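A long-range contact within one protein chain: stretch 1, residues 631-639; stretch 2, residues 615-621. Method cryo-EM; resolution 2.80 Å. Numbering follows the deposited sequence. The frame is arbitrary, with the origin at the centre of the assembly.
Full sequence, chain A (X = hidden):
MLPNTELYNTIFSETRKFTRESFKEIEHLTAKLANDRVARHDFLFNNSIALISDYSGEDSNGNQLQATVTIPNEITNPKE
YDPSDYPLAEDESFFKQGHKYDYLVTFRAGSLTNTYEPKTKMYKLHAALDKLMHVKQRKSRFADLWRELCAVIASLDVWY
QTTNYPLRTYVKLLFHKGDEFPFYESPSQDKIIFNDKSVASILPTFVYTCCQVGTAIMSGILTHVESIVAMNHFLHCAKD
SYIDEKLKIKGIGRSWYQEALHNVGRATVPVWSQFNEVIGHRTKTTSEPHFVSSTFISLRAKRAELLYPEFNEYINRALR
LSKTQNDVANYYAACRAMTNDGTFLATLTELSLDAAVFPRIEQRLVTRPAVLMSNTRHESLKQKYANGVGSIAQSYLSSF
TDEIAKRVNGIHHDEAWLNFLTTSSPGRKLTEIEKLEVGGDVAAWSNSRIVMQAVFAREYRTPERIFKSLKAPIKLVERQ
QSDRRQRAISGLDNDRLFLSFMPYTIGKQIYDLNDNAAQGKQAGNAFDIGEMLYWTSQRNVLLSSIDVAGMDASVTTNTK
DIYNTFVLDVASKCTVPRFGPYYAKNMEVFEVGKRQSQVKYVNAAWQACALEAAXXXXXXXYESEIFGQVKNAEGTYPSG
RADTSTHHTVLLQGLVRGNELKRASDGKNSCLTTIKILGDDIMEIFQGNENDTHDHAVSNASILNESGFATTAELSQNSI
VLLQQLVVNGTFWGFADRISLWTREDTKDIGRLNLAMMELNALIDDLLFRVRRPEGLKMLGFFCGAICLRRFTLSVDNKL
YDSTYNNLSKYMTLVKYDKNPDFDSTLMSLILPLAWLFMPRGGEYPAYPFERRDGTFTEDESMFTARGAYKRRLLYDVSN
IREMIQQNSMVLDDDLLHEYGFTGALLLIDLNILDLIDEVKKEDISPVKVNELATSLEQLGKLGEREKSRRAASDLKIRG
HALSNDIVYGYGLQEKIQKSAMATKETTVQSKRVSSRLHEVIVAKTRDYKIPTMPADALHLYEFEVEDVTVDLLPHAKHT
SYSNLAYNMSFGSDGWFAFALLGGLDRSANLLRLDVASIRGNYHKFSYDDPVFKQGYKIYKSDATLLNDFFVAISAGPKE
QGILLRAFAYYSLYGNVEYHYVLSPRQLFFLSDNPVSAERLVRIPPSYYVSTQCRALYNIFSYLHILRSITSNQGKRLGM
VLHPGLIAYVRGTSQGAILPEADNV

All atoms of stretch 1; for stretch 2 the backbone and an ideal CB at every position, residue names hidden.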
# COMPACT_ATOMS: atom_id res chain seq x y z
N LYS A 631 2.43 -15.61 13.69
CA LYS A 631 3.43 -15.24 12.71
C LYS A 631 3.18 -15.99 11.41
O LYS A 631 2.40 -16.94 11.37
CB LYS A 631 4.83 -15.52 13.25
CG LYS A 631 5.15 -14.67 14.46
CD LYS A 631 6.47 -15.00 15.07
CE LYS A 631 6.43 -16.32 15.82
NZ LYS A 631 5.56 -16.24 17.02
N ASN A 632 3.80 -15.52 10.33
CA ASN A 632 3.63 -16.12 9.02
C ASN A 632 4.90 -16.87 8.62
O ASN A 632 5.97 -16.66 9.18
CB ASN A 632 3.32 -15.02 8.00
CG ASN A 632 2.79 -15.56 6.69
OD1 ASN A 632 2.61 -16.76 6.54
ND2 ASN A 632 2.59 -14.68 5.73
N ALA A 633 4.76 -17.77 7.66
CA ALA A 633 5.95 -18.31 7.02
C ALA A 633 6.57 -17.26 6.10
O ALA A 633 5.94 -16.27 5.73
CB ALA A 633 5.63 -19.58 6.24
N GLU A 634 7.83 -17.48 5.74
CA GLU A 634 8.61 -16.46 5.05
C GLU A 634 8.65 -16.77 3.56
O GLU A 634 8.51 -17.91 3.13
CB GLU A 634 10.02 -16.40 5.65
CG GLU A 634 10.77 -15.09 5.45
CD GLU A 634 11.59 -15.06 4.18
OE1 GLU A 634 12.02 -16.15 3.75
OE2 GLU A 634 11.79 -13.97 3.61
N GLY A 635 8.82 -15.72 2.76
CA GLY A 635 8.89 -15.90 1.32
C GLY A 635 7.66 -15.39 0.61
O GLY A 635 7.28 -15.90 -0.45
N THR A 636 7.00 -14.41 1.20
CA THR A 636 5.90 -13.69 0.59
C THR A 636 6.51 -12.38 0.09
O THR A 636 7.74 -12.23 0.05
CB THR A 636 4.78 -13.54 1.63
OG1 THR A 636 4.66 -14.78 2.33
CG2 THR A 636 3.41 -13.30 0.99
N TYR A 637 5.69 -11.43 -0.34
CA TYR A 637 6.18 -10.09 -0.56
C TYR A 637 5.32 -9.14 0.26
O TYR A 637 4.09 -9.25 0.21
CB TYR A 637 6.14 -9.71 -2.04
CG TYR A 637 7.04 -8.55 -2.34
CD1 TYR A 637 8.41 -8.73 -2.46
CD2 TYR A 637 6.53 -7.27 -2.47
CE1 TYR A 637 9.24 -7.67 -2.72
CE2 TYR A 637 7.36 -6.20 -2.73
CZ TYR A 637 8.71 -6.41 -2.85
OH TYR A 637 9.54 -5.35 -3.11
N PRO A 638 5.92 -8.22 1.03
CA PRO A 638 5.17 -7.57 2.12
C PRO A 638 4.06 -6.64 1.66
O PRO A 638 3.04 -6.53 2.34
CB PRO A 638 6.26 -6.81 2.88
CG PRO A 638 7.53 -7.51 2.53
CD PRO A 638 7.36 -7.94 1.11
N SER A 639 4.27 -5.92 0.55
CA SER A 639 3.28 -5.13 -0.17
C SER A 639 2.76 -3.90 0.58
O SER A 639 1.95 -3.15 0.04
CB SER A 639 2.10 -6.01 -0.63
OG SER A 639 1.15 -5.26 -1.35
N UNK A 615 19.71 -8.76 4.34
CA UNK A 615 18.98 -8.93 5.59
C UNK A 615 17.50 -8.85 5.28
O UNK A 615 16.88 -7.80 5.44
CB UNK A 615 19.38 -7.88 6.63
N UNK A 616 16.91 -9.96 4.86
CA UNK A 616 15.55 -9.98 4.34
C UNK A 616 14.67 -10.83 5.23
O UNK A 616 14.94 -12.02 5.42
CB UNK A 616 15.52 -10.50 2.90
N UNK A 617 13.61 -10.23 5.76
CA UNK A 617 12.63 -10.94 6.57
C UNK A 617 11.26 -10.40 6.22
O UNK A 617 10.98 -9.22 6.44
CB UNK A 617 12.92 -10.79 8.07
N UNK A 618 10.40 -11.27 5.69
CA UNK A 618 9.10 -10.86 5.18
C UNK A 618 7.98 -11.05 6.18
O UNK A 618 7.04 -10.24 6.20
CB UNK A 618 8.78 -11.64 3.90
N UNK A 619 8.11 -12.04 7.08
CA UNK A 619 7.00 -12.63 7.82
C UNK A 619 6.26 -11.63 8.70
O UNK A 619 6.83 -11.07 9.64
CB UNK A 619 7.51 -13.78 8.69
N UNK A 620 5.00 -11.42 8.38
CA UNK A 620 4.15 -10.53 9.14
C UNK A 620 3.66 -11.22 10.40
O UNK A 620 3.41 -12.42 10.43
CB UNK A 620 2.97 -10.06 8.29
N UNK A 621 3.51 -10.43 11.46
CA UNK A 621 3.04 -10.91 12.74
C UNK A 621 1.69 -10.26 13.03
O UNK A 621 1.58 -9.03 13.01
CB UNK A 621 4.05 -10.61 13.85

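Position 615 lies beyond the reach of stretch 1: no atom of that stretch comes within 5.5 Å of its ideal CB, so the contact sets no preference. The deposited residue is N615, which makes no contact here.

At position 616 the CB points sideways and its ideal position is 5.1 Å from E634 OE2. A small or polar side chain would be tolerated, and so would many others. S616 is found; its OG is hydrogen-bonded elsewhere in the structure.

The CB of position 617 points away, with phi/psi of -141/118, an extended backbone that excludes little. Only a side chain long enough to fold back could touch stretch 1. Q617 does so: with chi1 t and chi2 p, its amide returns until NE2 is 3.4 Å from E634 CG, a packing contact against the aliphatic part of the glutamate.

Position 618 points toward stretch 1. Its ideal CB is 3.8 Å from E634 OE2 and 4.0 Å from T636 O, so a donor would suit the carboxylate, while P638 offers a nonpolar surface nearby. Serine or asparagine could supply the donor and valine the methyls; a beta-branched hydroxyl residue combines both. T618, with chi1 m, divides its branches accordingly. OG1 donates a hydrogen bond to E634 OE2 at 3.2 Å, whereas CG2 packs 3.7 Å from P638 CG and 3.3 Å from T636 O.

Position 619 also points toward stretch 1, but the space is tight: its ideal CB is already 3.3 Å from N632 O and 4.2 Å from A633 O. Two carbonyls so near favour a small side chain, and one with a donor best; alanine would fit but leave them unanswered, while cysteine or serine is plausible. S619 turns OG (chi1 m) to donate to N632 O at 3.1 Å. The same OG lies 3.3 Å from E634 CA, showing how closely the backbone wraps this hydroxyl.

At position 620 the CB points sideways, 5.0 Å from N632 CB, and phi/psi of -79/146 is extended, which beta-branched residues such as valine, isoleucine or threonine accept readily. T620 places OG1 4.0 Å from N632 CB, a loose contact. Its backbone comes nearer, with O 3.1 Å from N632 N.

Position 621 lies across from K631, CA to CA 4.3 Å, and its ideal CB is 4.2 Å from K631 CG. An aliphatic or small polar residue could rest beside that methylene. S621, chi1 t, brings OG to 4.0 Å from K631 CG; the lysine's end leads away.

Stretch 2 615-621: NSQTSTS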
# COMPACT_ATOMS: atom_id res chain seq x y z
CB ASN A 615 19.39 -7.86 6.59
CG ASN A 615 20.84 -7.94 6.97
OD1 ASN A 615 21.38 -9.02 7.17
ND2 ASN A 615 21.50 -6.80 7.03
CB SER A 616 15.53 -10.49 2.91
OG SER A 616 15.93 -11.85 2.87
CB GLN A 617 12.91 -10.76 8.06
CG GLN A 617 12.07 -11.66 8.92
CD GLN A 617 12.51 -13.10 8.82
OE1 GLN A 617 13.69 -13.40 8.92
NE2 GLN A 617 11.56 -13.99 8.60
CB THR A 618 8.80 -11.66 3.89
OG1 THR A 618 9.89 -11.49 2.97
CG2 THR A 618 7.55 -11.18 3.21
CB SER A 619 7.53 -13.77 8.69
OG SER A 619 8.07 -14.80 7.89
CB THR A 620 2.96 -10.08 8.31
OG1 THR A 620 2.21 -11.23 7.90
CG2 THR A 620 3.43 -9.35 7.08
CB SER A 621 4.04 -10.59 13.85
OG SER A 621 3.56 -11.03 15.10
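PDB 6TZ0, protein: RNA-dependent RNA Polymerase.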